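Side-chain contacts in putative beta-glucosidase (Bifidobacterium adolescentis, PDB 5WAB), which hydrolyses beta-glucosidic linkages as a family 3 glycoside hydrolase and probably also releases terminal alpha-L-arabinopyranosyl groups from ginsenosides: residues L424-A428 / K429-L433; V454-A457 / P458-N462. All coordinates share one frame; numbering follows the deposited sequence.

Contacts 1 and 2 lie on loops that follow adjacent parallel strands of the mixed sheet in the C-terminal domain of the family 3 fold. Contact 1 comes first along the chain, where the loop after strand 403-409 enters helix 428-438; contact 2 follows strand 444-449, the next strand across the same sheet, and precedes strand 465-468. Their centres lie about 10 Å apart. Asp425 OD1 of contact 1 bonds Ser455 OG of contact 2 at 2.7 Å, Ser455 N hydrogen-bonds Leu424 O, and Ile426 packs on Val454. The two loops are thereby tied together beyond their strands, by a backbone bond, a side-chain bond and apolar packing.

Contact 1 of 2, residues L424-A428 / K429-L433; sequences LDIPA and KQVEL
Glu432 N donates to Ala428 O at 2.9 Å, a nearly straight bond (159° at the hydrogen) and the one of good geometry across the start of helix 428-438. One residue earlier, at the N-cap position, Pro427 O receives two weak backbone bonds: one from Gln430 N at 3.1 Å, and the first i to i+4 bond of the helix, from Val431 N at 3.3 Å. The longer polar side chains reach past this turn: Lys429 NZ bonds Thr380 OG1 and the carbonyls of Asp382 and Glu384, while Gln430 OE1 takes the N-H of Gly409. Held there, the extended Gln430 chain runs alongside the Pro427 ring and points the same way, its NE2 lying 3.4 Å from Pro427 CG. Apolar packing completes the start of the helix. The first torsion of Ile426 (chi1 70°) turns its CG1 branch toward the helix, where it meets Val431 CG2 at 3.7 Å, the two side chains crossing at about a right angle. The chemistry implies a helix start held only in part by its own backbone bonds: Gln430 ties the turn to the end of strand 403-409, and Lys429 ties it to the 380-384 region.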
loop_
_atom_site.group_PDB
_atom_site.type_symbol
_atom_site.label_atom_id
_atom_site.label_comp_id
_atom_site.label_asym_id
_atom_site.label_seq_id
_atom_site.Cartn_x
_atom_site.Cartn_y
_atom_site.Cartn_z
ATOM N N LEU A 424 7.082 -4.314 -18.056
ATOM C CA LEU A 424 5.877 -4.796 -17.395
ATOM C C LEU A 424 5.525 -6.223 -17.795
ATOM O O LEU A 424 4.730 -6.865 -17.100
ATOM C CB LEU A 424 4.690 -3.863 -17.688
ATOM C CG LEU A 424 4.759 -2.474 -17.051
ATOM C CD1 LEU A 424 3.561 -1.619 -17.422
ATOM C CD2 LEU A 424 4.882 -2.603 -15.543
ATOM N N ASP A 425 6.131 -6.741 -18.863
ATOM C CA ASP A 425 5.727 -8.017 -19.436
ATOM C C ASP A 425 6.142 -9.187 -18.549
ATOM O O ASP A 425 7.135 -9.127 -17.820
ATOM C CB ASP A 425 6.338 -8.184 -20.833
ATOM C CG ASP A 425 5.977 -7.044 -21.778
ATOM O OD1 ASP A 425 4.891 -6.454 -21.622
ATOM O OD2 ASP A 425 6.782 -6.728 -22.680
ATOM N N ILE A 426 5.347 -10.254 -18.604
ATOM C CA ILE A 426 5.703 -11.547 -18.021
ATOM C C ILE A 426 6.701 -12.217 -18.958
ATOM O O ILE A 426 6.851 -11.766 -20.101
ATOM C CB ILE A 426 4.459 -12.418 -17.793
ATOM C CG1 ILE A 426 3.879 -12.874 -19.135
ATOM C CG2 ILE A 426 3.437 -11.659 -16.951
ATOM C CD1 ILE A 426 2.726 -13.845 -19.009
ATOM N N PRO A 427 7.427 -13.254 -18.529
ATOM C CA PRO A 427 8.420 -13.874 -19.419
ATOM C C PRO A 427 7.816 -14.334 -20.743
ATOM O O PRO A 427 6.707 -14.871 -20.791
ATOM C CB PRO A 427 8.944 -15.053 -18.595
ATOM C CG PRO A 427 8.791 -14.606 -17.186
ATOM C CD PRO A 427 7.517 -13.796 -17.158
ATOM N N ALA A 428 8.578 -14.124 -21.824
ATOM C CA ALA A 428 8.090 -14.392 -23.176
ATOM C C ALA A 428 7.831 -15.873 -23.422
ATOM O O ALA A 428 6.906 -16.222 -24.167
ATOM C CB ALA A 428 9.089 -13.860 -24.203
ATOM N N LYS A 429 8.641 -16.756 -22.833
ATOM C CA LYS A 429 8.416 -18.183 -23.029
ATOM C C LYS A 429 7.117 -18.644 -22.371
ATOM O O LYS A 429 6.517 -19.630 -22.819
ATOM C CB LYS A 429 9.621 -18.975 -22.516
ATOM C CG LYS A 429 9.913 -18.823 -21.035
ATOM C CD LYS A 429 11.152 -19.623 -20.651
ATOM C CE LYS A 429 11.442 -19.521 -19.164
ATOM N NZ LYS A 429 12.626 -20.331 -18.770
ATOM N N GLN A 430 6.669 -17.946 -21.318
ATOM C CA GLN A 430 5.357 -18.228 -20.738
ATOM C C GLN A 430 4.231 -17.793 -21.668
ATOM O O GLN A 430 3.169 -18.424 -21.703
ATOM C CB GLN A 430 5.213 -17.543 -19.388
ATOM C CG GLN A 430 6.221 -17.981 -18.358
ATOM C CD GLN A 430 5.958 -17.343 -17.014
ATOM O OE1 GLN A 430 4.844 -16.896 -16.738
ATOM N NE2 GLN A 430 6.983 -17.287 -16.172
ATOM N N VAL A 431 4.422 -16.688 -22.385
ATOM C CA VAL A 431 3.436 -16.287 -23.382
ATOM C C VAL A 431 3.401 -17.284 -24.535
ATOM O O VAL A 431 2.326 -17.636 -25.036
ATOM C CB VAL A 431 3.717 -14.859 -23.871
ATOM C CG1 VAL A 431 2.706 -14.460 -24.919
ATOM C CG2 VAL A 431 3.669 -13.894 -22.700
ATOM N N GLU A 432 4.571 -17.756 -24.977
ATOM C CA GLU A 432 4.605 -18.746 -26.049
ATOM C C GLU A 432 3.875 -20.019 -25.650
ATOM O O GLU A 432 3.146 -20.602 -26.460
ATOM C CB GLU A 432 6.046 -19.067 -26.443
ATOM C CG GLU A 432 6.723 -17.997 -27.280
ATOM C CD GLU A 432 8.226 -18.182 -27.345
ATOM O OE1 GLU A 432 8.960 -17.346 -26.768
ATOM O OE2 GLU A 432 8.672 -19.175 -27.963
ATOM N N LEU A 433 4.056 -20.466 -24.405
ATOM C CA LEU A 433 3.361 -21.664 -23.946
ATOM C C LEU A 433 1.855 -21.452 -23.931
ATOM O O LEU A 433 1.090 -22.346 -24.312
ATOM C CB LEU A 433 3.856 -22.066 -22.560
ATOM C CG LEU A 433 3.060 -23.202 -21.921
ATOM C CD1 LEU A 433 3.330 -24.506 -22.639
ATOM C CD2 LEU A 433 3.396 -23.320 -20.448
#

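Contact 2 of 2, residues V454-A457 / P458-N462; sequences VSVA and PWAGN
Val456 and Trp459 pack against each other in a turn of the alpha/beta C-terminal domain of the family 3 fold, between strands 444-449 and 465-468. The dense part is the indole. Its CG sits between the backbone N and carbonyl carbon (chi1 48°), which folds the ring back over its own turn, and Val456 O stands 3.4 Å above the ring plane, over its centre. On the same face Val456 CG1 makes a CH-pi contact, 4.1 Å from the centroid of the six-membered ring. Trp459 N bonds Val456 O at 3.1 Å, and Ala460 N adds a weak bond to that oxygen, so one carbonyl gathers the turn. Val431 and Leu434 of helix 428-438 and Val446, Leu448 and Ile466 of the sheet also pack on the indole. A water bridges two buried residues: in the ring plane at the indole edge, it accepts from Trp459 NE1 at 3.1 Å and donates to Ser455 OG, whose protein partner is Asp425. NE1 also makes a weak, bent bond to Ser455 O. Replacing Trp459 by an alanine removes the indole and is likely to leave a gap between helix 428-438 and the sheet, with the water and Ser455 O short of their NE1 donor. Exposed Pro458 is the looser side, its CG no nearer than 4.1 Å to Ser455 OG. At the far end Trp459 O takes two donors from one face of its plane, Asn462 N at 3.1 Å and, 38° out of that plane, Asn462 ND2 at 3.2 Å.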
loop_
_atom_site.group_PDB
_atom_site.type_symbol
_atom_site.label_atom_id
_atom_site.label_comp_id
_atom_site.label_asym_id
_atom_site.label_seq_id
_atom_site.Cartn_x
_atom_site.Cartn_y
_atom_site.Cartn_z
ATOM N N VAL A 454 1.757 -6.374 -14.060
ATOM C CA VAL A 454 2.242 -6.944 -15.307
ATOM C C VAL A 454 1.234 -6.604 -16.398
ATOM O O VAL A 454 0.045 -6.395 -16.133
ATOM C CB VAL A 454 2.468 -8.469 -15.216
ATOM C CG1 VAL A 454 3.486 -8.793 -14.130
ATOM C CG2 VAL A 454 1.152 -9.203 -14.984
ATOM N N SER A 455 1.724 -6.519 -17.631
ATOM C CA SER A 455 0.843 -6.308 -18.768
ATOM C C SER A 455 0.003 -7.554 -19.018
ATOM O O SER A 455 0.467 -8.686 -18.847
ATOM C CB SER A 455 1.665 -5.975 -20.006
ATOM O OG SER A 455 2.702 -6.927 -20.168
ATOM N N VAL A 456 -1.248 -7.341 -19.422
ATOM C CA VAL A 456 -2.196 -8.423 -19.635
ATOM C C VAL A 456 -2.719 -8.451 -21.066
ATOM O O VAL A 456 -2.785 -9.518 -21.686
ATOM C CB VAL A 456 -3.365 -8.339 -18.630
ATOM C CG1 VAL A 456 -4.351 -9.469 -18.871
ATOM C CG2 VAL A 456 -2.847 -8.374 -17.195
ATOM N N ALA A 457 -3.079 -7.290 -21.611
ATOM C CA ALA A 457 -3.693 -7.221 -22.936
ATOM C C ALA A 457 -2.929 -7.916 -24.060
ATOM O O ALA A 457 -3.591 -8.495 -24.938
ATOM C CB ALA A 457 -3.932 -5.749 -23.304
ATOM N N PRO A 458 -1.590 -7.898 -24.124
ATOM C CA PRO A 458 -0.914 -8.557 -25.258
ATOM C C PRO A 458 -1.241 -10.033 -25.417
ATOM O O PRO A 458 -1.105 -10.556 -26.530
ATOM C CB PRO A 458 0.579 -8.340 -24.958
ATOM C CG PRO A 458 0.644 -7.865 -23.543
ATOM C CD PRO A 458 -0.625 -7.129 -23.318
ATOM N N TRP A 459 -1.654 -10.725 -24.355
ATOM C CA TRP A 459 -1.933 -12.154 -24.425
ATOM C C TRP A 459 -3.318 -12.542 -23.922
ATOM O O TRP A 459 -3.649 -13.733 -23.937
ATOM C CB TRP A 459 -0.874 -12.940 -23.638
ATOM C CG TRP A 459 -0.634 -12.382 -22.274
ATOM C CD1 TRP A 459 0.356 -11.514 -21.908
ATOM C CD2 TRP A 459 -1.398 -12.646 -21.089
ATOM N NE1 TRP A 459 0.253 -11.222 -20.574
ATOM C CE2 TRP A 459 -0.813 -11.902 -20.045
ATOM C CE3 TRP A 459 -2.518 -13.437 -20.809
ATOM C CZ2 TRP A 459 -1.310 -11.923 -18.739
ATOM C CZ3 TRP A 459 -3.014 -13.456 -19.510
ATOM C CH2 TRP A 459 -2.406 -12.704 -18.492
ATOM N N ALA A 460 -4.126 -11.585 -23.458
ATOM C CA ALA A 460 -5.415 -11.904 -22.857
ATOM C C ALA A 460 -6.351 -12.636 -23.813
ATOM O O ALA A 460 -7.287 -13.302 -23.358
ATOM C CB ALA A 460 -6.081 -10.626 -22.348
ATOM N N GLY A 461 -6.133 -12.519 -25.125
ATOM C CA GLY A 461 -6.990 -13.200 -26.082
ATOM C C GLY A 461 -6.916 -14.711 -26.014
ATOM O O GLY A 461 -7.803 -15.393 -26.538
ATOM N N ASN A 462 -5.872 -15.254 -25.397
ATOM C CA ASN A 462 -5.709 -16.694 -25.266
ATOM C C ASN A 462 -6.271 -17.234 -23.958
ATOM O O ASN A 462 -6.142 -18.433 -23.689
ATOM C CB ASN A 462 -4.229 -17.067 -25.399
ATOM C CG ASN A 462 -3.607 -16.509 -26.665
ATOM O OD1 ASN A 462 -3.739 -17.092 -27.744
ATOM N ND2 ASN A 462 -2.923 -15.378 -26.542
HETATM O O HOH W 1 2.828 -9.531 -20.443
#